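Local coordinates for NADPH-dependent aldehyde reductase YqhD (Escherichia coli, PDB 4QGS), which catalyses the NADPH-dependent reduction of a broad range of short-chain aldehydes to primary alcohols, with one catalytic zinc ion in each subunit, at residues A31-Q36 with P181-L186; V43-G48 with G56-V61; S107-T112 with C146-P151. All blocks are in the same frame, centred on the assembly; numbering follows the deposited sequence.

Interaction 1: residues A31-Q36 with P181-L186; sequences AGLREQ and PVFAVL
Leu33 and Gln36 pack against the ring of Phe183, where the link from strand 22-25 to strand 42-46 passes over one face of the parallel sheet in the Rossmann-like, cofactor-binding half of the subunit. Leu33 presses the methyl CD1 obliquely on the ring, 3.3 Å from Phe183 CE1, a tight apolar contact. Gln36 comes in by its aliphatic part: CB lies 3.5 Å from Phe183 CE2, and CG stands over one face as a CH-pi donor, 4.3 Å from the Phe183 ring centroid and 21° off the normal. A bend at chi2 (-66°) turns the Gln36 chain beyond CG, and the amide plane stands 60° from that of the ring. Val185, two residues along the strand on the same face of the sheet, adds a looser touch with CG2 on the Leu33 side chain. Further out, Leu101 of the central strand 99-104 packs on both Leu33 and Phe183, while Arg22 and Leu24 of the edge strand 22-25 border Gln36. The link is thus packed against several strands at once. A turn of backbone sets the two gripping residues side by side, with Gln36 N bonded to Leu33 O at 2.9 Å.

Interaction 2: residues V43-G48 with G56-V61; sequences VLITYG and GVLDQV
Val61, which faces Ile45 across this contact, is tied into its helix by the backbone bond from Val61 N to Val57 O, 3.0 Å long; between strand and helix themselves everything is apolar. Ile45 uses both branches. With CG1 anti to the carbonyl carbon (chi1 -62°) and the chain then fully extended, CD1 reaches toward the helix and meets Val61 CG1 tip to tip, the Ile45 CD1 to Val61 CG1 distance being 3.8 Å. The other branch, CG2, takes Leu58, lying 3.8 Å from Leu58 CD1. Leu58 in turn divides its two methyls: its CD2 sits 4.0 Å from Tyr47 CE2, the two side chains crossing at about a right angle. Val61 and Leu58, three residues apart, therefore share one side of the helix, and Ile45 and Tyr47, two apart, share one face of the strand. Gly56 sits at the N-cap position, its O accepting from Gln60 N; its positive phi (96°) marks the break after helix 51-55. This is the packing of a beta-alpha-beta crossover: the chain leaves strand 42-46, passes through helices 51-55 and 57-64, and returns as the parallel neighbour 69-73, while Val61 also touches Leu101 of strand 99-104 on the other flank.

Interaction 3: residues S107-T112 with C146-P151; sequences SVLDGT and CVLTLP
Leu109 alone bridges the helix turn Ser107-Thr112 to Cys146 and Leu148. The turn starts with Ser107, an NADP(+)-binding residue near the beginning of helix 106-119. Next, the carbonyl of Val108 takes two bonds: Thr112 N at 3.0 Å and Thr112 OG1 at 2.7 Å reach Val108 O from opposite faces of its plane, the hydroxyl tilted 33° out of it. Leu109 then extends from the helix with CG anti to the backbone N (chi1 177°), and its two methyls part company. CD1 lies 4.1 Å from both Cys146 CB and Cys146 SG, while Leu109 CD2 approaches Leu148 CD2 at a looser 4.5 Å. Asp110 and, across in the second segment, Thr149 also bind NADP(+), so the apolar contact lies next to residues of the cofactor site, which is empty in this cofactor-free form. At the end of the turn the hydroxyl of Thr112 has a second partner, Thr46 OG1 on strand 42-46. In the fold the helix lies on one face of the parallel sheet, as the crossover from strand 99-104 to its neighbour 144-148, with Val108 and Thr112 packed on Ala102; strand 183-186 lies next to Cys146 on the side of strand 144-148 away from strand 99-104.

All three interactions pack on the same parallel sheet of the cofactor-binding half, their centres 11 to 13 Å apart. Interactions 1 and 2 share one face and touch where Leu33 CD2 meets Val61 CG1; interaction 3 lies on the opposite face. Interactions 1 and 3 are joined through the sheet itself, as strands 183-186 and 144-148 are neighbours linked by backbone bonds. Interactions 2 and 3 meet at Thr46 and Thr112, whose OG1 atoms lie 2.7 Å apart. Along the chain, 43-61 and then 107-151 both fall between 31-36 and 181-186. Helix and link packing on both faces thus encloses the sheet, whose strand ends lead into the NADP(+)-binding residues Gly49, Gly106 and Thr149.

Interaction 1: residues A31-Q36 with P181-L186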
loop_
_atom_site.group_PDB
_atom_site.type_symbol
_atom_site.label_atom_id
_atom_site.label_comp_id
_atom_site.label_asym_id
_atom_site.label_seq_id
_atom_site.Cartn_x
_atom_site.Cartn_y
_atom_site.Cartn_z
ATOM N N ALA A 31 9.143 20.303 -10.334
ATOM C CA ALA A 31 9.113 21.406 -11.298
ATOM C C ALA A 31 7.765 21.491 -12.027
ATOM O O ALA A 31 7.413 22.540 -12.570
ATOM C CB ALA A 31 10.245 21.256 -12.305
ATOM N N GLY A 32 7.016 20.388 -12.036
ATOM C CA GLY A 32 5.723 20.348 -12.693
ATOM C C GLY A 32 4.538 20.621 -11.784
ATOM O O GLY A 32 3.401 20.639 -12.242
ATOM N N LEU A 33 4.801 20.822 -10.497
ATOM C CA LEU A 33 3.743 20.965 -9.494
ATOM C C LEU A 33 2.894 22.222 -9.642
ATOM O O LEU A 33 1.668 22.170 -9.685
ATOM C CB LEU A 33 4.357 20.953 -8.088
ATOM C CG LEU A 33 3.430 21.352 -6.932
ATOM C CD1 LEU A 33 2.330 20.332 -6.795
ATOM C CD2 LEU A 33 4.197 21.450 -5.637
ATOM N N ARG A 34 3.564 23.364 -9.704
ATOM C CA ARG A 34 2.877 24.646 -9.684
ATOM C C ARG A 34 1.785 24.782 -10.755
ATOM O O ARG A 34 0.684 25.275 -10.482
ATOM C CB ARG A 34 3.918 25.759 -9.839
ATOM C CG ARG A 34 3.358 27.144 -9.631
ATOM C CD ARG A 34 4.433 28.205 -9.809
ATOM N NE ARG A 34 3.916 29.520 -9.442
ATOM C CZ ARG A 34 4.215 30.162 -8.316
ATOM N NH1 ARG A 34 3.689 31.359 -8.075
ATOM N NH2 ARG A 34 5.049 29.625 -7.436
ATOM N N GLU A 35 2.084 24.334 -11.968
ATOM C CA GLU A 35 1.150 24.506 -13.077
ATOM C C GLU A 35 -0.117 23.668 -12.905
ATOM O O GLU A 35 -1.127 23.912 -13.572
ATOM C CB GLU A 35 1.844 24.187 -14.406
ATOM C CG GLU A 35 2.281 22.755 -14.593
ATOM C CD GLU A 35 3.131 22.563 -15.839
ATOM O OE1 GLU A 35 4.357 22.350 -15.707
ATOM O OE2 GLU A 35 2.572 22.623 -16.949
ATOM N N GLN A 36 -0.084 22.704 -11.986
ATOM C CA GLN A 36 -1.258 21.852 -11.762
ATOM C C GLN A 36 -2.304 22.493 -10.850
ATOM O O GLN A 36 -3.433 22.012 -10.737
ATOM C CB GLN A 36 -0.836 20.507 -11.164
ATOM C CG GLN A 36 0.245 19.784 -11.927
ATOM C CD GLN A 36 -0.187 19.338 -13.301
ATOM O OE1 GLN A 36 -1.341 18.966 -13.516
ATOM N NE2 GLN A 36 0.741 19.367 -14.242
ATOM N N PRO A 181 -6.399 11.730 -6.119
ATOM C CA PRO A 181 -5.630 12.938 -6.428
ATOM C C PRO A 181 -5.625 13.264 -7.918
ATOM O O PRO A 181 -5.559 12.373 -8.774
ATOM C CB PRO A 181 -4.215 12.597 -5.933
ATOM C CG PRO A 181 -4.164 11.126 -5.854
ATOM C CD PRO A 181 -5.565 10.666 -5.540
ATOM N N VAL A 182 -5.703 14.552 -8.234
ATOM C CA VAL A 182 -5.635 14.964 -9.621
ATOM C C VAL A 182 -4.233 14.674 -10.146
ATOM O O VAL A 182 -4.068 14.334 -11.310
ATOM C CB VAL A 182 -5.993 16.458 -9.798
ATOM C CG1 VAL A 182 -7.466 16.676 -9.534
ATOM C CG2 VAL A 182 -5.179 17.315 -8.864
ATOM N N PHE A 183 -3.224 14.797 -9.278
ATOM C CA PHE A 183 -1.852 14.474 -9.672
ATOM C C PHE A 183 -1.047 13.909 -8.515
ATOM O O PHE A 183 -1.390 14.093 -7.364
ATOM C CB PHE A 183 -1.120 15.708 -10.226
ATOM C CG PHE A 183 -0.979 16.815 -9.223
ATOM C CD1 PHE A 183 0.071 16.828 -8.325
ATOM C CD2 PHE A 183 -1.912 17.834 -9.170
ATOM C CE1 PHE A 183 0.186 17.835 -7.390
ATOM C CE2 PHE A 183 -1.797 18.853 -8.236
ATOM C CZ PHE A 183 -0.754 18.848 -7.347
ATOM N N ALA A 184 0.049 13.244 -8.848
ATOM C CA ALA A 184 0.987 12.775 -7.839
ATOM C C ALA A 184 2.395 13.050 -8.329
ATOM O O ALA A 184 2.757 12.658 -9.454
ATOM C CB ALA A 184 0.777 11.277 -7.558
ATOM N N VAL A 185 3.181 13.763 -7.520
ATOM C CA VAL A 185 4.586 13.964 -7.824
ATOM C C VAL A 185 5.405 12.842 -7.205
ATOM O O VAL A 185 5.389 12.673 -5.986
ATOM C CB VAL A 185 5.121 15.311 -7.291
ATOM C CG1 VAL A 185 6.603 15.439 -7.600
ATOM C CG2 VAL A 185 4.337 16.458 -7.905
ATOM N N LEU A 186 6.102 12.095 -8.057
ATOM C CA LEU A 186 6.932 10.966 -7.648
ATOM C C LEU A 186 8.378 11.217 -8.059
ATOM O O LEU A 186 8.750 11.010 -9.216
ATOM C CB LEU A 186 6.430 9.660 -8.291
ATOM C CG LEU A 186 5.263 8.875 -7.678
ATOM C CD1 LEU A 186 4.058 9.743 -7.433
ATOM C CD2 LEU A 186 4.873 7.735 -8.619
#

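Interaction 2: residues V43-G48 with G56-V61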
loop_
_atom_site.group_PDB
_atom_site.type_symbol
_atom_site.label_atom_id
_atom_site.label_comp_id
_atom_site.label_asym_id
_atom_site.label_seq_id
_atom_site.Cartn_x
_atom_site.Cartn_y
_atom_site.Cartn_z
ATOM N N VAL A 43 -4.433 27.047 -1.038
ATOM C CA VAL A 43 -3.890 25.698 -0.922
ATOM C C VAL A 43 -3.628 25.321 0.528
ATOM O O VAL A 43 -2.969 26.055 1.249
ATOM C CB VAL A 43 -2.560 25.556 -1.704
ATOM C CG1 VAL A 43 -2.033 24.128 -1.619
ATOM C CG2 VAL A 43 -2.725 25.988 -3.162
ATOM N N LEU A 44 -4.146 24.175 0.959
ATOM C CA LEU A 44 -3.732 23.616 2.242
ATOM C C LEU A 44 -2.774 22.449 2.013
ATOM O O LEU A 44 -3.148 21.427 1.426
ATOM C CB LEU A 44 -4.940 23.149 3.067
ATOM C CG LEU A 44 -4.568 22.556 4.433
ATOM C CD1 LEU A 44 -3.964 23.604 5.345
ATOM C CD2 LEU A 44 -5.780 21.899 5.093
ATOM N N ILE A 45 -1.542 22.624 2.470
ATOM C CA ILE A 45 -0.531 21.575 2.465
ATOM C C ILE A 45 -0.659 20.737 3.737
ATOM O O ILE A 45 -0.571 21.266 4.836
ATOM C CB ILE A 45 0.881 22.162 2.401
ATOM C CG1 ILE A 45 1.072 22.958 1.115
ATOM C CG2 ILE A 45 1.940 21.053 2.546
ATOM C CD1 ILE A 45 2.487 23.506 0.974
ATOM N N THR A 46 -0.877 19.437 3.579
ATOM C CA THR A 46 -1.003 18.550 4.729
ATOM C C THR A 46 0.224 17.655 4.850
ATOM O O THR A 46 0.810 17.254 3.848
ATOM C CB THR A 46 -2.258 17.680 4.621
ATOM O OG1 THR A 46 -2.177 16.895 3.431
ATOM C CG2 THR A 46 -3.511 18.542 4.561
ATOM N N TYR A 47 0.626 17.343 6.077
ATOM C CA TYR A 47 1.725 16.404 6.259
ATOM C C TYR A 47 1.641 15.682 7.598
ATOM O O TYR A 47 0.724 15.917 8.390
ATOM C CB TYR A 47 3.073 17.103 6.127
ATOM C CG TYR A 47 3.274 18.292 7.042
ATOM C CD1 TYR A 47 3.811 18.132 8.314
ATOM C CD2 TYR A 47 2.947 19.575 6.627
ATOM C CE1 TYR A 47 4.004 19.223 9.150
ATOM C CE2 TYR A 47 3.136 20.665 7.451
ATOM C CZ TYR A 47 3.663 20.484 8.709
ATOM O OH TYR A 47 3.849 21.572 9.532
ATOM N N GLY A 48 2.607 14.801 7.833
ATOM C CA GLY A 48 2.546 13.881 8.951
ATOM C C GLY A 48 3.316 14.354 10.164
ATOM O O GLY A 48 3.017 15.409 10.724
ATOM N N GLY A 56 13.871 18.631 3.942
ATOM C CA GLY A 56 13.892 19.721 2.989
ATOM C C GLY A 56 12.829 19.577 1.914
ATOM O O GLY A 56 12.696 20.452 1.063
ATOM N N VAL A 57 12.067 18.485 1.949
ATOM C CA VAL A 57 11.028 18.267 0.934
ATOM C C VAL A 57 9.908 19.301 1.039
ATOM O O VAL A 57 9.444 19.830 0.022
ATOM C CB VAL A 57 10.415 16.848 1.028
ATOM C CG1 VAL A 57 9.116 16.762 0.220
ATOM C CG2 VAL A 57 11.408 15.817 0.522
ATOM N N LEU A 58 9.464 19.579 2.258
ATOM C CA LEU A 58 8.414 20.569 2.456
ATOM C C LEU A 58 8.875 21.941 1.975
ATOM O O LEU A 58 8.097 22.682 1.370
ATOM C CB LEU A 58 7.992 20.649 3.917
ATOM C CG LEU A 58 6.877 21.664 4.164
ATOM C CD1 LEU A 58 5.615 21.298 3.370
ATOM C CD2 LEU A 58 6.589 21.779 5.655
ATOM N N ASP A 59 10.135 22.276 2.239
ATOM C CA ASP A 59 10.691 23.535 1.747
ATOM C C ASP A 59 10.682 23.608 0.216
ATOM O O ASP A 59 10.470 24.684 -0.358
ATOM C CB ASP A 59 12.115 23.745 2.271
ATOM C CG ASP A 59 12.152 24.114 3.749
ATOM O OD1 ASP A 59 11.152 24.649 4.276
ATOM O OD2 ASP A 59 13.199 23.881 4.382
ATOM N N GLN A 60 10.901 22.474 -0.451
ATOM C CA GLN A 60 10.853 22.462 -1.917
ATOM C C GLN A 60 9.437 22.688 -2.408
ATOM O O GLN A 60 9.235 23.360 -3.415
ATOM C CB GLN A 60 11.402 21.154 -2.502
ATOM C CG GLN A 60 12.916 21.002 -2.398
ATOM C CD GLN A 60 13.459 19.822 -3.191
ATOM O OE1 GLN A 60 12.804 19.311 -4.097
ATOM N NE2 GLN A 60 14.666 19.385 -2.847
ATOM N N VAL A 61 8.458 22.127 -1.702
ATOM C CA VAL A 61 7.065 22.358 -2.056
ATOM C C VAL A 61 6.709 23.834 -1.858
ATOM O O VAL A 61 6.113 24.461 -2.735
ATOM C CB VAL A 61 6.115 21.464 -1.234
ATOM C CG1 VAL A 61 4.663 21.788 -1.565
ATOM C CG2 VAL A 61 6.417 19.998 -1.524
#

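Interaction 3: residues S107-T112 with C146-P151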
loop_
_atom_site.group_PDB
_atom_site.type_symbol
_atom_site.label_atom_id
_atom_site.label_comp_id
_atom_site.label_asym_id
_atom_site.label_seq_id
_atom_site.Cartn_x
_atom_site.Cartn_y
_atom_site.Cartn_z
ATOM N N SER A 107 -0.244 7.333 4.643
ATOM C CA SER A 107 -1.016 7.825 5.778
ATOM C C SER A 107 -1.490 9.262 5.552
ATOM O O SER A 107 -2.651 9.593 5.796
ATOM C CB SER A 107 -0.183 7.741 7.054
ATOM O OG SER A 107 -0.927 8.177 8.177
ATOM N N VAL A 108 -0.585 10.115 5.084
ATOM C CA VAL A 108 -0.933 11.507 4.817
ATOM C C VAL A 108 -1.913 11.567 3.660
ATOM O O VAL A 108 -2.895 12.311 3.695
ATOM C CB VAL A 108 0.322 12.361 4.502
ATOM C CG1 VAL A 108 -0.070 13.791 4.113
ATOM C CG2 VAL A 108 1.265 12.377 5.692
ATOM N N LEU A 109 -1.643 10.764 2.638
ATOM C CA LEU A 109 -2.507 10.703 1.467
ATOM C C LEU A 109 -3.917 10.278 1.850
ATOM O O LEU A 109 -4.889 10.935 1.484
ATOM C CB LEU A 109 -1.930 9.744 0.430
ATOM C CG LEU A 109 -2.781 9.528 -0.818
ATOM C CD1 LEU A 109 -2.960 10.838 -1.575
ATOM C CD2 LEU A 109 -2.150 8.472 -1.702
ATOM N N ASP A 110 -4.023 9.189 2.608
ATOM C CA ASP A 110 -5.326 8.638 2.972
ATOM C C ASP A 110 -6.156 9.625 3.790
ATOM O O ASP A 110 -7.342 9.827 3.524
ATOM C CB ASP A 110 -5.153 7.329 3.744
ATOM C CG ASP A 110 -4.752 6.178 2.847
ATOM O OD1 ASP A 110 -4.753 6.363 1.609
ATOM O OD2 ASP A 110 -4.457 5.084 3.374
ATOM N N GLY A 111 -5.526 10.242 4.778
ATOM C CA GLY A 111 -6.205 11.207 5.612
ATOM C C GLY A 111 -6.646 12.407 4.800
ATOM O O GLY A 111 -7.701 12.985 5.034
ATOM N N THR A 112 -5.828 12.791 3.831
ATOM C CA THR A 112 -6.165 13.950 3.025
ATOM C C THR A 112 -7.332 13.625 2.093
ATOM O O THR A 112 -8.181 14.479 1.827
ATOM C CB THR A 112 -4.932 14.440 2.240
ATOM O OG1 THR A 112 -3.902 14.781 3.182
ATOM C CG2 THR A 112 -5.277 15.661 1.405
ATOM N N CYS A 146 -0.721 15.288 -4.576
ATOM C CA CYS A 146 0.217 14.833 -3.560
ATOM C C CYS A 146 1.653 14.826 -4.058
ATOM O O CYS A 146 1.940 14.814 -5.268
ATOM C CB CYS A 146 -0.172 13.436 -3.050
ATOM S SG CYS A 146 -0.153 12.131 -4.307
ATOM N N VAL A 147 2.553 14.869 -3.092
ATOM C CA VAL A 147 3.970 14.707 -3.317
ATOM C C VAL A 147 4.381 13.530 -2.439
ATOM O O VAL A 147 4.412 13.653 -1.214
ATOM C CB VAL A 147 4.760 15.983 -2.960
ATOM C CG1 VAL A 147 6.249 15.779 -3.196
ATOM C CG2 VAL A 147 4.240 17.165 -3.789
ATOM N N LEU A 148 4.670 12.386 -3.056
ATOM C CA LEU A 148 4.865 11.147 -2.292
ATOM C C LEU A 148 6.328 10.863 -1.969
ATOM O O LEU A 148 7.167 10.779 -2.861
ATOM C CB LEU A 148 4.263 9.951 -3.044
ATOM C CG LEU A 148 2.746 9.965 -3.252
ATOM C CD1 LEU A 148 2.268 8.702 -3.970
ATOM C CD2 LEU A 148 2.009 10.130 -1.925
ATOM N N THR A 149 6.625 10.701 -0.688
ATOM C CA THR A 149 8.000 10.455 -0.262
ATOM C C THR A 149 8.304 8.960 -0.245
ATOM O O THR A 149 9.431 8.538 0.028
ATOM C CB THR A 149 8.276 11.065 1.117
ATOM O OG1 THR A 149 7.254 10.658 2.030
ATOM C CG2 THR A 149 8.275 12.588 1.020
ATOM N N LEU A 150 7.275 8.175 -0.536
ATOM C CA LEU A 150 7.402 6.747 -0.792
ATOM C C LEU A 150 6.106 6.309 -1.479
ATOM O O LEU A 150 5.092 6.993 -1.362
ATOM C CB LEU A 150 7.672 5.969 0.504
ATOM C CG LEU A 150 6.636 5.953 1.623
ATOM C CD1 LEU A 150 6.946 4.809 2.579
ATOM C CD2 LEU A 150 6.652 7.268 2.378
ATOM N N PRO A 151 6.136 5.196 -2.229
ATOM C CA PRO A 151 4.939 4.804 -2.989
ATOM C C PRO A 151 3.713 4.561 -2.110
ATOM O O PRO A 151 3.842 4.092 -0.976
ATOM C CB PRO A 151 5.375 3.511 -3.684
ATOM C CG PRO A 151 6.867 3.611 -3.762
ATOM C CD PRO A 151 7.270 4.292 -2.487
#